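Local structure of carboxylesterase YBFK (Bacillus subtilis, 4CCY) at residues D106-M111 and V136-R141; T122-G127 and R145-V150; K230-P235 and V258-I263; K94-A99 and E209-K214; G131-V136 and A155-S160. The protein hydrolyses carboxylic esters to an alcohol and a carboxylate, probably as a serine esterase of the alpha/beta hydrolase superfamily. All coordinates share one frame; numbering follows the deposited sequence.

Interaction 1. Residues D106-M111 and V136-R141; sequences DFAEWM and VNFLLR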
# COMPACT_ATOMS: atom_id res chain seq x y z
N ASP A 106 11.64 -12.09 3.16
CA ASP A 106 12.29 -10.77 3.10
C ASP A 106 11.33 -9.62 3.43
O ASP A 106 11.67 -8.75 4.24
CB ASP A 106 12.89 -10.51 1.71
CG ASP A 106 14.08 -11.40 1.39
OD1 ASP A 106 14.68 -12.01 2.29
OD2 ASP A 106 14.42 -11.46 0.20
N PHE A 107 10.15 -9.62 2.81
CA PHE A 107 9.18 -8.53 3.02
C PHE A 107 8.88 -8.36 4.50
O PHE A 107 8.87 -7.24 5.00
CB PHE A 107 7.85 -8.75 2.26
CG PHE A 107 8.00 -9.00 0.78
CD1 PHE A 107 9.12 -8.52 0.07
CD2 PHE A 107 7.02 -9.69 0.08
CE1 PHE A 107 9.25 -8.76 -1.30
CE2 PHE A 107 7.14 -9.92 -1.28
CZ PHE A 107 8.25 -9.46 -1.97
N ALA A 108 8.61 -9.47 5.18
CA ALA A 108 8.29 -9.43 6.61
C ALA A 108 9.50 -9.04 7.46
O ALA A 108 9.35 -8.34 8.45
CB ALA A 108 7.69 -10.76 7.08
N GLU A 109 10.69 -9.47 7.06
CA GLU A 109 11.91 -9.03 7.75
C GLU A 109 12.16 -7.53 7.60
O GLU A 109 12.51 -6.86 8.57
CB GLU A 109 13.15 -9.86 7.34
CG GLU A 109 13.14 -11.30 7.85
CD GLU A 109 13.09 -11.38 9.38
OE1 GLU A 109 13.93 -10.75 10.04
OE2 GLU A 109 12.20 -12.08 9.93
N TRP A 110 11.94 -7.01 6.39
CA TRP A 110 12.00 -5.57 6.13
C TRP A 110 11.10 -4.81 7.09
O TRP A 110 11.53 -3.85 7.72
CB TRP A 110 11.61 -5.25 4.68
CG TRP A 110 11.37 -3.78 4.42
CD1 TRP A 110 12.28 -2.73 4.59
CD2 TRP A 110 10.14 -3.13 3.96
NE1 TRP A 110 11.71 -1.53 4.25
CE2 TRP A 110 10.43 -1.69 3.88
CE3 TRP A 110 8.87 -3.59 3.61
CZ2 TRP A 110 9.47 -0.77 3.46
CZ3 TRP A 110 7.91 -2.64 3.20
CH2 TRP A 110 8.21 -1.27 3.13
N MET A 111 9.85 -5.25 7.22
CA MET A 111 8.88 -4.57 8.09
C MET A 111 9.22 -4.67 9.57
O MET A 111 8.98 -3.72 10.31
CB MET A 111 7.44 -5.05 7.82
CG MET A 111 6.33 -4.24 8.52
SD MET A 111 6.32 -2.42 8.31
CE MET A 111 6.61 -2.24 6.54
N VAL A 136 -1.04 -8.45 4.54
CA VAL A 136 -1.50 -9.83 4.69
C VAL A 136 -0.31 -10.74 4.98
O VAL A 136 -0.36 -11.56 5.90
CB VAL A 136 -2.27 -10.34 3.47
CG1 VAL A 136 -2.74 -11.78 3.68
CG2 VAL A 136 -3.46 -9.43 3.17
N ASN A 137 0.77 -10.57 4.22
CA ASN A 137 2.00 -11.32 4.44
C ASN A 137 2.59 -11.09 5.84
O ASN A 137 3.00 -12.04 6.52
CB ASN A 137 3.05 -10.98 3.37
CG ASN A 137 4.29 -11.84 3.48
OD1 ASN A 137 4.24 -13.05 3.26
ND2 ASN A 137 5.43 -11.21 3.84
N PHE A 138 2.62 -9.82 6.26
CA PHE A 138 3.12 -9.46 7.60
C PHE A 138 2.29 -10.05 8.76
O PHE A 138 2.86 -10.63 9.69
CB PHE A 138 3.26 -7.92 7.75
CG PHE A 138 4.03 -7.51 8.99
CD1 PHE A 138 5.37 -7.81 9.13
CD2 PHE A 138 3.38 -6.83 10.04
CE1 PHE A 138 6.07 -7.45 10.28
CE2 PHE A 138 4.08 -6.47 11.18
CZ PHE A 138 5.43 -6.77 11.30
N LEU A 139 0.97 -9.92 8.72
CA LEU A 139 0.13 -10.43 9.81
C LEU A 139 0.20 -11.97 9.90
O LEU A 139 0.02 -12.53 10.98
CB LEU A 139 -1.32 -9.94 9.70
CG LEU A 139 -2.13 -10.33 8.47
CD1 LEU A 139 -2.78 -11.70 8.65
CD2 LEU A 139 -3.18 -9.27 8.15
N LEU A 140 0.47 -12.64 8.77
CA LEU A 140 0.68 -14.09 8.76
C LEU A 140 2.03 -14.47 9.37
O LEU A 140 2.12 -15.43 10.13
CB LEU A 140 0.61 -14.65 7.34
CG LEU A 140 -0.75 -14.86 6.67
CD1 LEU A 140 -0.56 -15.15 5.19
CD2 LEU A 140 -1.52 -16.00 7.34
N ARG A 141 3.07 -13.74 9.00
CA ARG A 141 4.43 -14.10 9.44
C ARG A 141 4.82 -13.44 10.75
O ARG A 141 5.75 -13.90 11.41
CB ARG A 141 5.46 -13.72 8.38
CG ARG A 141 5.47 -14.63 7.18
CD ARG A 141 6.28 -14.02 6.05
NE ARG A 141 6.23 -14.85 4.85
CZ ARG A 141 6.99 -15.92 4.64
NH1 ARG A 141 7.86 -16.32 5.55
NH2 ARG A 141 6.85 -16.61 3.52
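N137 opens the contact on the second helix, its carboxamide laid against the first turn of helix segment 106-111. Its CG stands anti to the backbone N (chi1 -174°), and the amide beyond it brings ND2 to 3.8 Å from CB of F107 and 3.9 Å from the backbone N of A108. ND2 makes no hydrogen bond within this contact; it donates instead to the carbonyl of R104, one turn earlier on the same helix as A108. The other end of the amide, OD1, is taken by R141 NE at 3.1 Å. OD1 lies in the guanidinium plane; with ND2 donating to R104 O and OD1 accepting from R141 NE, the amide's flip is settled.

F138 follows, its ring turned to receive M111. CG of M111 sits over the ring centre, 3.7 Å from the centroid and 12° off the normal, a CH-pi contact. Beyond it the methionine chain bends, and SD makes a more distant Met-aromatic contact at 5.3 Å from the same centroid. The rim of this ring meets the backbone of the first helix, with CE1 3.9 Å from A108 O.

R141 closes the series by passing its aliphatic part beside A108, CD lying 3.7 Å from that CB. The small A108 thus fits between F138 and R141, and the helix axes approach to 9.2 Å at a signed crossing angle of -82°. Helices 104-118 and 130-141 pack together on one face of the central sheet, the second following the strand that leads to the probable nucleophile, a topology that belongs to the alpha/beta hydrolase fold.

Interaction 2. Residues T122-G127 and R145-V150; sequences TAHLAG and RVERAV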
# COMPACT_ATOMS: atom_id res chain seq x y z
N THR A 122 4.19 -3.22 18.75
CA THR A 122 3.05 -3.54 17.87
C THR A 122 2.50 -2.29 17.17
O THR A 122 2.85 -1.16 17.53
CB THR A 122 1.89 -4.23 18.62
OG1 THR A 122 1.26 -3.27 19.49
CG2 THR A 122 2.37 -5.44 19.44
N ALA A 123 1.63 -2.51 16.18
CA ALA A 123 0.97 -1.41 15.48
C ALA A 123 -0.26 -1.89 14.72
O ALA A 123 -0.37 -3.06 14.35
CB ALA A 123 1.93 -0.74 14.50
N HIS A 124 -1.16 -0.94 14.47
CA HIS A 124 -2.16 -1.12 13.43
C HIS A 124 -1.49 -0.94 12.09
O HIS A 124 -0.49 -0.21 11.98
CB HIS A 124 -3.27 -0.08 13.60
CG HIS A 124 -4.05 -0.21 14.89
ND1 HIS A 124 -4.65 -1.37 15.27
CD2 HIS A 124 -4.35 0.72 15.88
CE1 HIS A 124 -5.28 -1.18 16.44
NE2 HIS A 124 -5.10 0.10 16.81
N LEU A 125 -2.00 -1.61 11.06
CA LEU A 125 -1.52 -1.38 9.71
C LEU A 125 -2.68 -1.14 8.75
O LEU A 125 -3.75 -1.76 8.88
CB LEU A 125 -0.65 -2.57 9.23
CG LEU A 125 0.67 -2.81 9.99
CD1 LEU A 125 0.48 -3.83 11.10
CD2 LEU A 125 1.80 -3.26 9.08
N ALA A 126 -2.50 -0.22 7.80
CA ALA A 126 -3.49 -0.03 6.73
C ALA A 126 -2.76 0.12 5.43
O ALA A 126 -1.75 0.81 5.37
CB ALA A 126 -4.37 1.19 7.00
N GLY A 127 -3.26 -0.55 4.39
CA GLY A 127 -2.55 -0.55 3.12
C GLY A 127 -3.41 -0.77 1.90
O GLY A 127 -4.47 -1.40 1.96
N ARG A 145 3.24 -8.82 16.14
CA ARG A 145 3.57 -7.41 15.98
C ARG A 145 2.39 -6.59 15.47
O ARG A 145 2.51 -5.38 15.30
CB ARG A 145 4.79 -7.25 15.05
CG ARG A 145 5.98 -8.13 15.40
CD ARG A 145 6.61 -7.81 16.75
NE ARG A 145 7.25 -6.49 16.80
CZ ARG A 145 8.48 -6.22 16.37
NH1 ARG A 145 9.23 -7.18 15.81
NH2 ARG A 145 8.96 -4.99 16.48
N VAL A 146 1.26 -7.24 15.24
CA VAL A 146 0.10 -6.58 14.65
C VAL A 146 -1.04 -6.43 15.65
O VAL A 146 -1.43 -7.40 16.30
CB VAL A 146 -0.43 -7.39 13.44
CG1 VAL A 146 -1.53 -6.63 12.71
CG2 VAL A 146 0.72 -7.74 12.49
N GLU A 147 -1.57 -5.20 15.75
CA GLU A 147 -2.85 -4.96 16.42
C GLU A 147 -4.00 -5.32 15.46
O GLU A 147 -4.42 -6.47 15.40
CB GLU A 147 -2.95 -3.52 16.94
CG GLU A 147 -1.97 -3.12 18.06
CD GLU A 147 -2.13 -3.95 19.34
OE1 GLU A 147 -3.26 -4.36 19.66
OE2 GLU A 147 -1.13 -4.20 20.05
N ARG A 148 -4.49 -4.34 14.69
CA ARG A 148 -5.56 -4.56 13.71
C ARG A 148 -5.08 -4.23 12.30
O ARG A 148 -4.23 -3.37 12.12
CB ARG A 148 -6.82 -3.74 14.06
CG ARG A 148 -7.45 -4.13 15.39
CD ARG A 148 -8.82 -3.50 15.62
NE ARG A 148 -9.63 -4.45 16.37
CZ ARG A 148 -10.88 -4.79 16.11
NH1 ARG A 148 -11.56 -4.22 15.13
NH2 ARG A 148 -11.47 -5.70 16.89
N ALA A 149 -5.62 -4.93 11.30
CA ALA A 149 -5.09 -4.82 9.95
C ALA A 149 -6.18 -4.45 8.94
O ALA A 149 -7.25 -5.06 8.94
CB ALA A 149 -4.41 -6.11 9.54
N VAL A 150 -5.89 -3.46 8.10
CA VAL A 150 -6.80 -2.99 7.05
C VAL A 150 -6.18 -3.21 5.68
O VAL A 150 -5.11 -2.67 5.36
CB VAL A 150 -7.14 -1.48 7.20
CG1 VAL A 150 -8.11 -1.05 6.10
CG2 VAL A 150 -7.71 -1.16 8.57
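H124 leans over the corner made by E147 and R148. Its CB lies 3.7 Å from R148 O, and CG comes 4.0 Å from E147 CB. ND1 then accepts the R148 backbone N-H at 3.0 Å, the donor lying near the plane of the imidazole. CE1, further round, rests 3.3 Å from E147 CB, while E147 CG comes over one face of the ring; F81 meets the ring from outside the two segments.

The histidine works here as a stand-in for backbone. The strands run parallel, but between the A123-V146 and L125-A149 pairs the register slips by one residue, a beta bulge. E147 N still reaches A123 O at 2.8 Å, and L125 N resumes the regular pattern with R148 O. An alanine at H124 would probably leave the R148 N-H without its acceptor and open a gap beside E147 CB. Just before the strand begins, T122 OG1 donates to the anti lone pair of E147 OE2 at 2.6 Å.

These strands are the two arms of a beta-alpha-beta crossover around helix 130-141. Because ND1 is an acceptor, a neutral H124 would probably carry its proton on NE2, and protonation of ND1 would be expected to disturb the bulge.

Interaction 3. Residues K230-P235 and V258-I263; sequences KSIQVP and VLVPGI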
# COMPACT_ATOMS: atom_id res chain seq x y z
N LYS A 230 -6.81 -19.48 6.40
CA LYS A 230 -7.52 -20.05 7.55
C LYS A 230 -6.75 -19.85 8.85
O LYS A 230 -7.35 -19.89 9.93
CB LYS A 230 -7.81 -21.54 7.34
CG LYS A 230 -8.85 -21.84 6.28
CD LYS A 230 -8.63 -23.23 5.67
CE LYS A 230 -9.26 -24.32 6.51
NZ LYS A 230 -9.13 -25.67 5.88
N SER A 231 -5.43 -19.64 8.75
CA SER A 231 -4.55 -19.51 9.92
C SER A 231 -4.43 -18.09 10.48
O SER A 231 -3.81 -17.89 11.51
CB SER A 231 -3.15 -20.04 9.61
OG SER A 231 -2.40 -19.09 8.85
N ILE A 232 -5.02 -17.11 9.80
CA ILE A 232 -4.99 -15.72 10.26
C ILE A 232 -5.62 -15.58 11.65
O ILE A 232 -6.75 -16.04 11.87
CB ILE A 232 -5.67 -14.76 9.25
CG1 ILE A 232 -4.84 -14.68 7.96
CG2 ILE A 232 -5.91 -13.38 9.87
CD1 ILE A 232 -5.57 -14.10 6.77
N GLN A 233 -4.89 -14.94 12.56
CA GLN A 233 -5.26 -14.81 13.96
C GLN A 233 -5.36 -13.35 14.43
O GLN A 233 -5.26 -13.09 15.64
CB GLN A 233 -4.27 -15.59 14.86
CG GLN A 233 -2.81 -15.15 14.74
CD GLN A 233 -1.86 -15.91 15.67
OE1 GLN A 233 -1.53 -17.07 15.43
NE2 GLN A 233 -1.39 -15.24 16.73
N VAL A 234 -5.51 -12.40 13.51
CA VAL A 234 -5.70 -10.97 13.88
C VAL A 234 -6.93 -10.40 13.18
O VAL A 234 -7.32 -10.91 12.13
CB VAL A 234 -4.45 -10.08 13.58
CG1 VAL A 234 -3.15 -10.75 14.05
CG2 VAL A 234 -4.37 -9.69 12.11
N PRO A 235 -7.54 -9.34 13.75
CA PRO A 235 -8.68 -8.71 13.07
C PRO A 235 -8.28 -8.04 11.76
O PRO A 235 -7.38 -7.19 11.73
CB PRO A 235 -9.15 -7.65 14.08
CG PRO A 235 -8.60 -8.10 15.40
CD PRO A 235 -7.30 -8.75 15.08
N VAL A 258 -15.06 -16.62 3.46
CA VAL A 258 -15.18 -18.02 3.86
C VAL A 258 -13.99 -18.46 4.73
O VAL A 258 -14.17 -19.15 5.73
CB VAL A 258 -15.32 -18.97 2.64
CG1 VAL A 258 -15.28 -20.44 3.07
CG2 VAL A 258 -16.62 -18.70 1.90
N LEU A 259 -12.78 -18.05 4.34
CA LEU A 259 -11.56 -18.61 4.92
C LEU A 259 -11.01 -17.89 6.15
O LEU A 259 -10.52 -18.54 7.06
CB LEU A 259 -10.47 -18.73 3.84
CG LEU A 259 -10.81 -19.66 2.66
CD1 LEU A 259 -9.79 -19.50 1.55
CD2 LEU A 259 -10.93 -21.12 3.09
N VAL A 260 -11.09 -16.56 6.19
CA VAL A 260 -10.42 -15.78 7.23
C VAL A 260 -11.33 -15.59 8.46
O VAL A 260 -12.34 -14.91 8.36
CB VAL A 260 -9.96 -14.40 6.71
CG1 VAL A 260 -9.16 -13.66 7.75
CG2 VAL A 260 -9.15 -14.54 5.42
N PRO A 261 -10.94 -16.16 9.63
CA PRO A 261 -11.74 -16.06 10.86
C PRO A 261 -11.99 -14.62 11.34
O PRO A 261 -11.05 -13.85 11.56
CB PRO A 261 -10.89 -16.81 11.90
CG PRO A 261 -10.02 -17.72 11.10
CD PRO A 261 -9.71 -16.95 9.85
N GLY A 262 -13.26 -14.27 11.51
CA GLY A 262 -13.66 -12.96 12.02
C GLY A 262 -13.45 -11.79 11.08
O GLY A 262 -13.51 -10.65 11.51
N ILE A 263 -13.21 -12.07 9.79
CA ILE A 263 -12.94 -11.00 8.82
C ILE A 263 -14.16 -10.09 8.62
O ILE A 263 -15.30 -10.54 8.61
CB ILE A 263 -12.46 -11.53 7.44
CG1 ILE A 263 -11.92 -10.39 6.57
CG2 ILE A 263 -13.58 -12.27 6.69
CD1 ILE A 263 -10.94 -10.82 5.49
O HOH W 1 -9.76 -11.34 10.94
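With CG1 anti to its backbone N (chi1 -174°), V260 directs that methyl at I232, whose CG1 is anti to the carbonyl carbon (chi1 -68°) and whose extended chi2 (164°) carries CD1 across to meet it. CD1 of I232 lies 3.7 Å from CG1 of V260, and the same valine methyl also touches CG2 of I232 at 3.9 Å, so it nests between the two branches of the isoleucine.

K230 packs through its aliphatic part: CG lies 3.9 Å from CD2 of L259, after which a bend at chi3 takes the rest of the chain away. Its CA-H points almost straight at the L259 carbonyl, CA to O being 3.4 Å, at the place where helix 249-259 ends.

P261 sets its ring carbons against two carbonyl oxygens of the facing loop. CG is 3.6 Å from K230 O and CD 3.7 Å from I232 O. No direct hydrogen bond joins the segments; a water bridges them instead, donating to V234 O at 2.7 Å and to P261 O at 2.9 Å. A type II turn from V260 to I263, with G262 at positive phi, then redirects the chain.

The contact thus links the loop from helix 226-230 into strand 236-241 with the exit of helix 249-259 toward strand 264-268. L229 of helix 226-230 packs on L259 and V260, L139 and L140 of helix 130-141 lie against I232, and I263 rests on V236 and L238 of strand 236-241.

Interaction 4. Residues K94-A99 and E209-K214; sequences KSIPSA and EQRSLK
P97 and Q210 mark the nearest approach of the two backbones, CA to CA 6.4 Å, where a short, weakly bonded strand meets a 3-10 turn without any direct hydrogen bond between them.

The side chain of R211 does most of the joining. It runs extended from CG to NE and lays its guanidinium against the S95 carbonyl, whose oxygen stands 3.2 Å above the plane, over its centre. NH1 is 3.3 Å from that S95 O, but the angle is poor, and the contact is carbonyl over cationic face. The N-H groups of NH1 serve N93 O and the Y18 hydroxyl instead, which probably hold the group in its plane. I96 runs side by side with the arginine, CG1 and CG2 each 3.7 Å from NH2. P97 crosses the arginine chain at about a right angle, with CD 3.6 Å from NE of R211.

The neighbouring ring carbon meets the turn itself: P97 CG lies 3.4 Å from Q210 O. Beyond it, a water donates to S98 O at 2.6 Å and accepts from Q210 NE2, a longer link at the outer edge.

Strand 96-97 pairs antiparallel with strand 42-49 at the margin of the main sheet, whereas 209-214 belongs to the long insertion between strands 146-152 and 236-241. In alpha/beta hydrolases this insertion commonly forms the cap, and R211 fastens it here to the edge of the core.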
# COMPACT_ATOMS: atom_id res chain seq x y z
N LYS A 94 11.03 7.38 -2.12
CA LYS A 94 12.26 7.90 -1.50
C LYS A 94 13.08 6.87 -0.71
O LYS A 94 14.20 7.16 -0.24
CB LYS A 94 11.93 9.11 -0.60
CG LYS A 94 11.46 10.34 -1.36
CD LYS A 94 11.60 11.59 -0.49
CE LYS A 94 10.81 12.74 -1.08
NZ LYS A 94 11.48 14.04 -0.81
N SER A 95 12.54 5.67 -0.54
CA SER A 95 13.32 4.61 0.09
C SER A 95 14.47 4.19 -0.84
O SER A 95 14.32 4.21 -2.07
CB SER A 95 12.41 3.45 0.50
OG SER A 95 11.47 3.91 1.47
N ILE A 96 15.63 3.87 -0.25
CA ILE A 96 16.87 3.64 -1.01
C ILE A 96 17.36 2.19 -0.88
O ILE A 96 17.98 1.82 0.12
CB ILE A 96 18.00 4.61 -0.56
CG1 ILE A 96 17.50 6.05 -0.56
CG2 ILE A 96 19.24 4.46 -1.44
CD1 ILE A 96 18.12 6.88 0.55
N PRO A 97 17.09 1.37 -1.89
CA PRO A 97 17.42 -0.06 -1.76
C PRO A 97 18.92 -0.33 -1.62
O PRO A 97 19.74 0.27 -2.31
CB PRO A 97 16.89 -0.67 -3.07
CG PRO A 97 15.90 0.32 -3.61
CD PRO A 97 16.38 1.67 -3.15
N SER A 98 19.27 -1.21 -0.68
CA SER A 98 20.58 -1.84 -0.64
C SER A 98 20.40 -3.26 -1.19
O SER A 98 20.15 -3.41 -2.38
CB SER A 98 21.16 -1.84 0.77
OG SER A 98 20.30 -2.51 1.67
N ALA A 99 20.50 -4.30 -0.36
CA ALA A 99 20.14 -5.66 -0.78
C ALA A 99 18.70 -5.71 -1.30
O ALA A 99 17.78 -5.18 -0.67
CB ALA A 99 20.28 -6.65 0.37
N GLU A 209 16.45 0.27 -11.94
CA GLU A 209 16.01 -1.12 -11.81
C GLU A 209 15.82 -1.59 -10.36
O GLU A 209 14.95 -2.43 -10.09
CB GLU A 209 16.87 -2.09 -12.66
CG GLU A 209 18.36 -2.07 -12.40
CD GLU A 209 19.15 -2.98 -13.33
OE1 GLU A 209 19.22 -2.69 -14.55
OE2 GLU A 209 19.71 -3.99 -12.85
N GLN A 210 16.60 -1.02 -9.45
CA GLN A 210 16.48 -1.29 -8.01
C GLN A 210 15.15 -0.81 -7.41
O GLN A 210 14.74 -1.27 -6.35
CB GLN A 210 17.63 -0.65 -7.24
CG GLN A 210 18.93 -1.45 -7.24
CD GLN A 210 20.08 -0.65 -6.65
OE1 GLN A 210 20.53 0.33 -7.23
NE2 GLN A 210 20.57 -1.08 -5.49
N ARG A 211 14.51 0.14 -8.09
CA ARG A 211 13.24 0.70 -7.63
C ARG A 211 12.10 0.35 -8.60
O ARG A 211 11.01 0.93 -8.54
CB ARG A 211 13.37 2.22 -7.44
CG ARG A 211 14.40 2.60 -6.37
CD ARG A 211 14.36 4.07 -5.99
NE ARG A 211 15.64 4.42 -5.39
CZ ARG A 211 15.90 5.50 -4.66
NH1 ARG A 211 14.97 6.40 -4.39
NH2 ARG A 211 17.13 5.68 -4.19
N SER A 212 12.35 -0.63 -9.47
CA SER A 212 11.34 -1.12 -10.39
C SER A 212 10.71 -2.38 -9.82
O SER A 212 11.41 -3.36 -9.54
CB SER A 212 11.95 -1.42 -11.76
OG SER A 212 12.48 -0.25 -12.33
N LEU A 213 9.40 -2.35 -9.61
CA LEU A 213 8.68 -3.51 -9.14
C LEU A 213 8.73 -4.59 -10.20
O LEU A 213 8.53 -4.31 -11.38
CB LEU A 213 7.23 -3.15 -8.81
CG LEU A 213 7.01 -2.37 -7.52
CD1 LEU A 213 5.62 -1.77 -7.55
CD2 LEU A 213 7.21 -3.23 -6.29
N LYS A 214 9.03 -5.81 -9.77
CA LYS A 214 9.06 -6.96 -10.68
C LYS A 214 8.67 -8.24 -9.95
O LYS A 214 8.93 -8.37 -8.75
CB LYS A 214 10.44 -7.10 -11.35
CG LYS A 214 11.54 -7.68 -10.47
CD LYS A 214 12.92 -7.26 -10.95
CE LYS A 214 13.23 -5.83 -10.52
NZ LYS A 214 14.52 -5.32 -11.07
O HOH W 2 18.72 -3.47 -4.53

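Interaction 5. Residues G131-V136 and A155-S160; sequences GGSHIV and AEAFIS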
# COMPACT_ATOMS: atom_id res chain seq x y z
N GLY A 131 0.89 -2.57 -0.83
CA GLY A 131 0.99 -2.46 0.62
C GLY A 131 -0.07 -3.29 1.33
O GLY A 131 0.15 -3.77 2.44
N GLY A 132 -1.23 -3.46 0.72
CA GLY A 132 -2.25 -4.36 1.25
C GLY A 132 -1.73 -5.79 1.28
O GLY A 132 -1.89 -6.49 2.28
N SER A 133 -1.11 -6.22 0.19
CA SER A 133 -0.51 -7.57 0.13
C SER A 133 0.67 -7.71 1.09
O SER A 133 0.85 -8.77 1.67
CB SER A 133 -0.13 -7.95 -1.30
OG SER A 133 -1.29 -7.92 -2.12
N HIS A 134 1.45 -6.65 1.30
CA HIS A 134 2.48 -6.67 2.36
C HIS A 134 1.87 -6.94 3.72
O HIS A 134 2.41 -7.71 4.53
CB HIS A 134 3.27 -5.37 2.38
CG HIS A 134 4.41 -5.34 1.40
ND1 HIS A 134 5.66 -5.75 1.72
CD2 HIS A 134 4.45 -4.96 0.06
CE1 HIS A 134 6.46 -5.63 0.64
NE2 HIS A 134 5.72 -5.15 -0.38
N ILE A 135 0.73 -6.29 3.98
CA ILE A 135 0.08 -6.41 5.28
C ILE A 135 -0.43 -7.82 5.54
O ILE A 135 -0.24 -8.34 6.64
CB ILE A 135 -0.99 -5.33 5.49
CG1 ILE A 135 -0.29 -3.98 5.71
CG2 ILE A 135 -1.87 -5.63 6.70
CD1 ILE A 135 -1.13 -2.79 5.36
N VAL A 136 -1.04 -8.45 4.54
CA VAL A 136 -1.50 -9.83 4.69
C VAL A 136 -0.31 -10.74 4.98
O VAL A 136 -0.36 -11.56 5.90
CB VAL A 136 -2.27 -10.34 3.47
CG1 VAL A 136 -2.74 -11.78 3.68
CG2 VAL A 136 -3.46 -9.43 3.17
N ALA A 155 -3.20 -6.34 -4.01
CA ALA A 155 -2.57 -6.85 -5.23
C ALA A 155 -2.57 -8.38 -5.13
O ALA A 155 -1.74 -8.96 -4.41
CB ALA A 155 -1.15 -6.30 -5.36
N GLU A 156 -3.52 -9.01 -5.82
CA GLU A 156 -3.82 -10.44 -5.64
C GLU A 156 -4.11 -10.76 -4.18
O GLU A 156 -5.03 -10.18 -3.60
CB GLU A 156 -2.70 -11.33 -6.21
CG GLU A 156 -2.68 -11.34 -7.72
CD GLU A 156 -2.00 -12.55 -8.31
OE1 GLU A 156 -1.10 -13.12 -7.65
OE2 GLU A 156 -2.36 -12.94 -9.44
N ALA A 157 -3.34 -11.68 -3.59
CA ALA A 157 -3.52 -12.11 -2.20
C ALA A 157 -4.73 -13.03 -2.01
O ALA A 157 -4.57 -14.14 -1.49
CB ALA A 157 -3.58 -10.91 -1.25
N PHE A 158 -5.92 -12.58 -2.42
CA PHE A 158 -7.14 -13.39 -2.25
C PHE A 158 -7.64 -14.07 -3.51
O PHE A 158 -8.38 -15.05 -3.42
CB PHE A 158 -8.24 -12.56 -1.59
CG PHE A 158 -7.87 -12.08 -0.23
CD1 PHE A 158 -8.01 -12.91 0.88
CD2 PHE A 158 -7.30 -10.81 -0.06
CE1 PHE A 158 -7.64 -12.48 2.14
CE2 PHE A 158 -6.92 -10.38 1.20
CZ PHE A 158 -7.08 -11.21 2.30
N ILE A 159 -7.24 -13.55 -4.67
CA ILE A 159 -7.59 -14.12 -5.97
C ILE A 159 -6.54 -13.70 -7.02
O ILE A 159 -5.80 -12.73 -6.80
CB ILE A 159 -9.04 -13.72 -6.38
CG1 ILE A 159 -9.70 -14.80 -7.25
CG2 ILE A 159 -9.09 -12.35 -7.03
CD1 ILE A 159 -10.22 -15.98 -6.46
N SER A 160 -6.45 -14.46 -8.11
CA SER A 160 -5.49 -14.19 -9.21
C SER A 160 -5.86 -12.95 -10.02
O SER A 160 -7.04 -12.64 -10.17
CB SER A 160 -5.46 -15.38 -10.18
OG SER A 160 -5.03 -16.55 -9.54
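S133 and V136, one turn apart on their helix, both face the loop 155-160, the serine towards its start and the valine towards F158. OG of S133 is anti to the carbonyl carbon (chi1 -59°), which turns it to the backbone of A155. It donates to A155 O at 2.6 Å, approaching from above the carbonyl plane, 37° out of it, with a C=O...OG angle of 117°. The same hydroxyl lies among methyl groups, 3.6 Å from CB of A155 and 3.9 Å from CB of A157.

V136 and F158 cross obliquely. CG2 of the valine touches the ring at CE2 and CZ, both 4.1 Å away, a loose apolar contact. Between these two points the loop doubles back: E156 and A157 both have positive phi, and this bend brings the CB of A157 and the phenyl ring of F158 round to the helix.

An alanine at S133 would probably leave A155 O without this donor and allow the first residues of the loop to shift. That matters because A155 lies beside S129, the probable nucleophile, and shares a backbone hydrogen bond with it.

The helix is 130-141, which begins just after S129 in a sequence fitting the nucleophile elbow, and the loop follows strand 146-152. V151 of that strand packs on V136, A157 is hydrogen-bonded by its backbone to Y222 and F224 about strand 222-223, and F158 lies against A252 and A256 of helix 249-259.

Helix 130-141 connects interactions 1, 2, 3 and 5. Interactions 1 and 5 share V136, and F107 packs on H134 between them. Interaction 2 lies against the same helix: L139 CD2 is 3.7 Å from A149 CB, and I135 sits on L125 and A149. Interaction 3 reaches it through L140 and I232, and joins interaction 2 by a probable hydrogen bond from A149 N to P235 O. Interaction 4 touches none of the others, although its nearest atoms come within about 5 Å of interaction 1 and about 6 Å of interaction 5. Nearest the probable charge-relay residues is interaction 5, the side chain of A155 being about 4 Å from that of S129 and about 6 Å from that of H273.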